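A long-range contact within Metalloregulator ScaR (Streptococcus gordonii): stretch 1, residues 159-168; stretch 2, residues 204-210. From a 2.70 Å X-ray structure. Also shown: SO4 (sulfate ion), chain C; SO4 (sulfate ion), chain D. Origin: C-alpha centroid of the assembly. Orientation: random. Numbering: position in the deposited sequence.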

ATOM      1  N   ASP A 159     -14.533  -3.677 -14.438  1.00 91.68           N
ATOM      2  CA  ASP A 159     -14.160  -3.921 -13.049  1.00 97.82           C
ATOM      3  C   ASP A 159     -15.318  -3.826 -12.043  1.00 96.65           C
ATOM      4  O   ASP A 159     -15.270  -4.440 -10.988  1.00 96.81           O
ATOM      5  CB  ASP A 159     -13.034  -2.967 -12.645  1.00105.53           C
ATOM      6  CG  ASP A 159     -11.878  -3.696 -12.029  1.00115.09           C
ATOM      7  OD1 ASP A 159     -12.105  -4.828 -11.557  1.00119.87           O
ATOM      8  OD2 ASP A 159     -10.748  -3.168 -12.039  1.00116.46           O
ATOM      9  N   ASN A 160     -16.337  -3.038 -12.374  1.00 94.81           N
ATOM     10  CA  ASN A 160     -17.541  -2.853 -11.555  1.00 96.20           C
ATOM     11  C   ASN A 160     -17.945  -3.981 -10.542  1.00 83.54           C
ATOM     12  O   ASN A 160     -18.281  -5.122 -10.921  1.00 76.93           O
ATOM     13  CB  ASN A 160     -18.704  -2.517 -12.495  1.00104.41           C
ATOM     14  CG  ASN A 160     -19.938  -2.061 -11.761  1.00119.38           C
ATOM     15  OD1 ASN A 160     -19.862  -1.597 -10.621  1.00129.17           O
ATOM     16  ND2 ASN A 160     -21.092  -2.187 -12.413  1.00119.34           N
ATOM     17  N   PHE A 161     -17.950  -3.636  -9.256  1.00 82.20           N
ATOM     18  CA  PHE A 161     -18.200  -4.605  -8.192  1.00 84.73           C
ATOM     19  C   PHE A 161     -19.579  -5.252  -8.278  1.00 88.18           C
ATOM     20  O   PHE A 161     -19.781  -6.404  -7.842  1.00 75.32           O
ATOM     21  CB  PHE A 161     -18.014  -3.962  -6.806  1.00 87.79           C
ATOM     22  CG  PHE A 161     -18.473  -4.839  -5.670  1.00 92.90           C
ATOM     23  CD1 PHE A 161     -17.912  -6.088  -5.472  1.00 93.46           C
ATOM     24  CD2 PHE A 161     -19.476  -4.422  -4.814  1.00 96.04           C
ATOM     25  CE1 PHE A 161     -18.344  -6.906  -4.439  1.00 98.16           C
ATOM     26  CE2 PHE A 161     -19.908  -5.232  -3.784  1.00 97.66           C
ATOM     27  CZ  PHE A 161     -19.341  -6.478  -3.595  1.00 98.67           C
ATOM     28  N   ASP A 162     -20.538  -4.506  -8.810  1.00 91.49           N
ATOM     29  CA  ASP A 162     -21.877  -5.044  -8.925  1.00100.15           C
ATOM     30  C   ASP A 162     -21.917  -5.979 -10.120  1.00 94.82           C
ATOM     31  O   ASP A 162     -22.529  -7.046 -10.075  1.00 99.47           O
ATOM     32  CB  ASP A 162     -22.911  -3.926  -9.035  1.00109.11           C
ATOM     33  CG  ASP A 162     -23.341  -3.396  -7.673  1.00116.52           C
ATOM     34  OD1 ASP A 162     -24.081  -2.387  -7.634  1.00121.50           O
ATOM     35  OD2 ASP A 162     -22.937  -3.993  -6.645  1.00111.64           O
ATOM     36  N   LEU A 163     -21.225  -5.591 -11.181  1.00 82.03           N
ATOM     37  CA  LEU A 163     -21.143  -6.433 -12.357  1.00 71.36           C
ATOM     38  C   LEU A 163     -20.443  -7.731 -12.008  1.00 75.09           C
ATOM     39  O   LEU A 163     -20.940  -8.801 -12.348  1.00 82.33           O
ATOM     40  CB  LEU A 163     -20.402  -5.721 -13.480  1.00 67.59           C
ATOM     41  CG  LEU A 163     -20.227  -6.514 -14.764  1.00 67.11           C
ATOM     42  CD1 LEU A 163     -21.578  -6.817 -15.329  1.00 73.99           C
ATOM     43  CD2 LEU A 163     -19.392  -5.727 -15.771  1.00 60.92           C
ATOM     44  N   LEU A 164     -19.297  -7.645 -11.326  1.00 65.49           N
ATOM     45  CA  LEU A 164     -18.572  -8.857 -10.980  1.00 62.57           C
ATOM     46  C   LEU A 164     -19.489  -9.784 -10.200  1.00 81.70           C
ATOM     47  O   LEU A 164     -19.602 -10.977 -10.516  1.00 87.05           O
ATOM     48  CB  LEU A 164     -17.306  -8.554 -10.182  1.00 63.81           C
ATOM     49  CG  LEU A 164     -15.958  -8.414 -10.909  1.00 65.92           C
ATOM     50  CD1 LEU A 164     -16.082  -8.118 -12.384  1.00 67.20           C
ATOM     51  CD2 LEU A 164     -15.145  -7.322 -10.269  1.00 58.28           C
ATOM     52  N   THR A 165     -20.149  -9.229  -9.186  1.00 90.72           N
ATOM     53  CA  THR A 165     -21.043 -10.011  -8.332  1.00 98.84           C
ATOM     54  C   THR A 165     -22.113 -10.709  -9.177  1.00 98.12           C
ATOM     55  O   THR A 165     -22.396 -11.891  -8.998  1.00 94.17           O
ATOM     56  CB  THR A 165     -21.673  -9.143  -7.205  1.00 92.14           C
ATOM     57  OG1 THR A 165     -20.687  -8.864  -6.205  1.00 89.11           O
ATOM     58  CG2 THR A 165     -22.803  -9.864  -6.538  1.00 96.90           C
ATOM     59  N   TYR A 166     -22.675  -9.975 -10.124  1.00 99.23           N
ATOM     60  CA  TYR A 166     -23.635 -10.537 -11.063  1.00103.13           C
ATOM     61  C   TYR A 166     -23.035 -11.681 -11.875  1.00 96.72           C
ATOM     62  O   TYR A 166     -23.702 -12.675 -12.145  1.00 98.68           O
ATOM     63  CB  TYR A 166     -24.134  -9.442 -12.014  1.00109.77           C
ATOM     64  CG  TYR A 166     -24.952  -9.947 -13.185  1.00114.53           C
ATOM     65  CD1 TYR A 166     -26.282 -10.332 -13.019  1.00118.64           C
ATOM     66  CD2 TYR A 166     -24.400 -10.029 -14.456  1.00111.11           C
ATOM     67  CE1 TYR A 166     -27.032 -10.788 -14.086  1.00116.33           C
ATOM     68  CE2 TYR A 166     -25.147 -10.484 -15.530  1.00111.36           C
ATOM     69  CZ  TYR A 166     -26.456 -10.862 -15.338  1.00112.90           C
ATOM     70  OH  TYR A 166     -27.190 -11.317 -16.405  1.00116.26           O
ATOM     71  N   LEU A 167     -21.780 -11.534 -12.274  1.00 87.86           N
ATOM     72  CA  LEU A 167     -21.148 -12.534 -13.118  1.00 83.12           C
ATOM     73  C   LEU A 167     -20.787 -13.801 -12.344  1.00 89.41           C
ATOM     74  O   LEU A 167     -21.025 -14.902 -12.841  1.00 89.13           O
ATOM     75  CB  LEU A 167     -19.927 -11.947 -13.817  1.00 79.61           C
ATOM     76  CG  LEU A 167     -20.334 -10.934 -14.884  1.00 85.29           C
ATOM     77  CD1 LEU A 167     -19.205  -9.978 -15.253  1.00 81.40           C
ATOM     78  CD2 LEU A 167     -20.844 -11.673 -16.098  1.00 89.77           C
ATOM     79  N   GLU A 168     -20.222 -13.655 -11.139  1.00 95.19           N
ATOM     80  CA  GLU A 168     -19.876 -14.817 -10.308  1.00103.61           C
ATOM     81  C   GLU A 168     -21.151 -15.539  -9.931  1.00107.54           C
ATOM     82  O   GLU A 168     -21.176 -16.757  -9.806  1.00105.37           O
ATOM     83  CB  GLU A 168     -19.097 -14.400  -9.054  1.00114.95           C
ATOM     84  CG  GLU A 168     -17.587 -14.168  -9.306  1.00125.28           C
ATOM     85  CD  GLU A 168     -16.994 -12.958  -8.552  1.00123.47           C
ATOM     86  OE1 GLU A 168     -16.444 -12.054  -9.223  1.00117.96           O
ATOM     87  OE2 GLU A 168     -17.067 -12.911  -7.302  1.00123.62           O
ATOM     88  N   PRO A 204     -27.724  -3.512 -21.098  1.00105.99           N
ATOM     89  CA  PRO A 204     -26.741  -2.819 -20.253  1.00107.57           C
ATOM     90  C   PRO A 204     -25.607  -3.726 -19.755  1.00102.68           C
ATOM     91  O   PRO A 204     -24.507  -3.229 -19.508  1.00100.07           O
ATOM     92  CB  PRO A 204     -27.591  -2.318 -19.073  1.00112.18           C
ATOM     93  CG  PRO A 204     -28.823  -3.184 -19.105  1.00115.93           C
ATOM     94  CD  PRO A 204     -29.083  -3.354 -20.564  1.00113.27           C
ATOM     95  N   ILE A 205     -25.870  -5.025 -19.618  1.00 95.10           N
ATOM     96  CA  ILE A 205     -24.841  -5.977 -19.218  1.00 84.70           C
ATOM     97  C   ILE A 205     -24.032  -6.477 -20.417  1.00 79.41           C
ATOM     98  O   ILE A 205     -22.812  -6.574 -20.348  1.00 76.22           O
ATOM     99  CB  ILE A 205     -25.438  -7.192 -18.477  1.00 85.82           C
ATOM    100  CG1 ILE A 205     -25.968  -6.794 -17.099  1.00 90.68           C
ATOM    101  CG2 ILE A 205     -24.413  -8.288 -18.337  1.00 79.66           C
ATOM    102  CD1 ILE A 205     -27.420  -6.319 -17.106  1.00 96.68           C
ATOM    103  N   ALA A 206     -24.705  -6.805 -21.514  1.00 78.67           N
ATOM    104  CA  ALA A 206     -24.002  -7.299 -22.698  1.00 81.15           C
ATOM    105  C   ALA A 206     -22.991  -6.266 -23.171  1.00 81.98           C
ATOM    106  O   ALA A 206     -22.002  -6.583 -23.831  1.00 84.71           O
ATOM    107  CB  ALA A 206     -24.984  -7.624 -23.806  1.00 84.99           C
ATOM    108  N   GLN A 207     -23.268  -5.025 -22.806  1.00 81.89           N
ATOM    109  CA  GLN A 207     -22.489  -3.867 -23.186  1.00 88.73           C
ATOM    110  C   GLN A 207     -21.154  -3.860 -22.434  1.00 94.40           C
ATOM    111  O   GLN A 207     -20.178  -3.232 -22.862  1.00 93.27           O
ATOM    112  CB  GLN A 207     -23.309  -2.644 -22.798  1.00 96.95           C
ATOM    113  CG  GLN A 207     -22.932  -1.329 -23.437  1.00107.46           C
ATOM    114  CD  GLN A 207     -23.663  -0.170 -22.772  1.00113.96           C
ATOM    115  OE1 GLN A 207     -23.685   0.947 -23.288  1.00117.58           O
ATOM    116  NE2 GLN A 207     -24.268  -0.439 -21.612  1.00112.38           N
ATOM    117  N   GLN A 208     -21.120  -4.579 -21.314  1.00 94.17           N
ATOM    118  CA  GLN A 208     -20.013  -4.516 -20.362  1.00 87.38           C
ATOM    119  C   GLN A 208     -19.128  -5.755 -20.376  1.00 88.98           C
ATOM    120  O   GLN A 208     -18.220  -5.888 -19.567  1.00 94.57           O
ATOM    121  CB  GLN A 208     -20.568  -4.368 -18.953  1.00 84.03           C
ATOM    122  CG  GLN A 208     -20.983  -2.977 -18.566  1.00 88.95           C
ATOM    123  CD  GLN A 208     -21.739  -2.979 -17.259  1.00 96.26           C
ATOM    124  OE1 GLN A 208     -21.262  -2.466 -16.248  1.00104.38           O
ATOM    125  NE2 GLN A 208     -22.918  -3.585 -17.266  1.00 99.70           N
ATOM    126  N   ILE A 209     -19.419  -6.672 -21.278  1.00 86.97           N
ATOM    127  CA  ILE A 209     -18.729  -7.940 -21.342  1.00 78.89           C
ATOM    128  C   ILE A 209     -18.022  -7.989 -22.683  1.00 79.14           C
ATOM    129  O   ILE A 209     -18.615  -7.674 -23.724  1.00 83.26           O
ATOM    130  CB  ILE A 209     -19.759  -9.055 -21.270  1.00 87.10           C
ATOM    131  CG1 ILE A 209     -20.175  -9.276 -19.827  1.00 89.96           C
ATOM    132  CG2 ILE A 209     -19.243 -10.332 -21.895  1.00 88.73           C
ATOM    133  CD1 ILE A 209     -21.534  -9.911 -19.740  1.00 97.35           C
ATOM    134  N   TYR A 210     -16.755  -8.368 -22.680  1.00 71.23           N
ATOM    135  CA  TYR A 210     -15.988  -8.307 -23.909  1.00 75.59           C
ATOM    136  C   TYR A 210     -15.598  -9.697 -24.370  1.00 78.91           C
ATOM    137  O   TYR A 210     -15.059 -10.482 -23.577  1.00 81.37           O
ATOM    138  CB  TYR A 210     -14.739  -7.463 -23.690  1.00 71.37           C
ATOM    139  CG  TYR A 210     -15.034  -6.035 -23.359  1.00 73.95           C
ATOM    140  CD1 TYR A 210     -15.555  -5.685 -22.122  1.00 72.95           C
ATOM    141  CD2 TYR A 210     -14.784  -5.021 -24.284  1.00 77.53           C
ATOM    142  CE1 TYR A 210     -15.811  -4.359 -21.808  1.00 74.62           C
ATOM    143  CE2 TYR A 210     -15.041  -3.696 -23.984  1.00 73.55           C
ATOM    144  CZ  TYR A 210     -15.552  -3.373 -22.745  1.00 74.81           C
ATOM    145  OH  TYR A 210     -15.816  -2.065 -22.450  1.00 76.03           O
TER
HETATM  146  S   SO4 C 216     -12.696  -1.369 -16.635  1.00102.22           S
HETATM  147  O1  SO4 C 216     -12.621  -2.574 -17.471  1.00100.60           O
HETATM  148  O2  SO4 C 216     -12.650  -0.209 -17.519  1.00107.41           O
HETATM  149  O3  SO4 C 216     -13.950  -1.325 -15.867  1.00 93.67           O
HETATM  150  O4  SO4 C 216     -11.547  -1.341 -15.714  1.00 97.36           O
HETATM  151  S   SO4 D 217     -16.585  -0.319  -7.811  1.00156.94           S
HETATM  152  O1  SO4 D 217     -16.210   0.522  -6.677  1.00160.68           O
HETATM  153  O2  SO4 D 217     -16.215  -1.696  -7.493  1.00153.60           O
HETATM  154  O3  SO4 D 217     -18.023  -0.190  -8.050  1.00152.66           O
HETATM  155  O4  SO4 D 217     -15.858   0.098  -9.010  1.00158.31           O

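Stretch 1 opens in a loop, where the backbone nitrogen of Asp 159 donates to O3 of the chain C sulfate at 2.8 Å, probably an ion from the crystallisation liquor. Asp 159 itself lies beyond reach of stretch 2.

Asn 160 stands immediately before the helix, at the N-cap. The first turn of a helix leaves backbone N-H groups without partners, and a short side chain bearing an acceptor can bend back to meet one. Here OD1 of Asn 160 accepts from the backbone N of Asp 162 at 3.5 Å, a weak capping bond. The amide's other end faces stretch 2, yet ND2 of Asn 160 comes no closer than 3.8 Å to OE1 of Gln 208, too far for a hydrogen bond; the two polar groups are merely neighbours.

Phe 161 begins the helix and makes no contact with stretch 2. Its backbone N donates a weak bond to O2 of the chain D sulfate at 3.1 Å, while its carbonyl O receives OG1 of Thr 165, also at 3.1 Å, in addition to the usual helical bond from the backbone N of Thr 165.

The contact proper starts at Leu 163, which is buried and directs its CA-to-CB bond toward stretch 2. Its CD2 packs 3.7 Å from CB of Gln 208, and its CD1 lies 4.4 Å from CG2 of Ile 205. A branched aliphatic chain suits this site because it can touch both residues at once. CB of Gln 208 gives Leu 163 an apolar surface, and NE2 of Gln 208, though it also lies 4.0 Å from CD1 of Leu 163, donates to the backbone O of Pro 204 at 2.8 Å, tying the loop back to the preceding helix.

Tyr 166, one helical turn after Leu 163, also points toward stretch 2. Its ring meets Ile 205 obliquely, with CE2 of Tyr 166 3.6 Å from CG2 of Ile 205. The aromatic ring supplies a broad apolar surface, while the hydroxyl at its tip suits a partly exposed position. Ile 205 thus touches both Leu 163 and Tyr 166.

Leu 167 sets out sideways, but the end of its side chain comes nearer, bringing CD2 to 4.1 Å from CD1 of Ile 209. Ile 209 behaves likewise, so two buried aliphatic chains meet near their tips.

No hydrogen bond crosses between the stretches. The 272 Å² they bury together, counting both sides, reflects a small contact made chiefly by apolar packing.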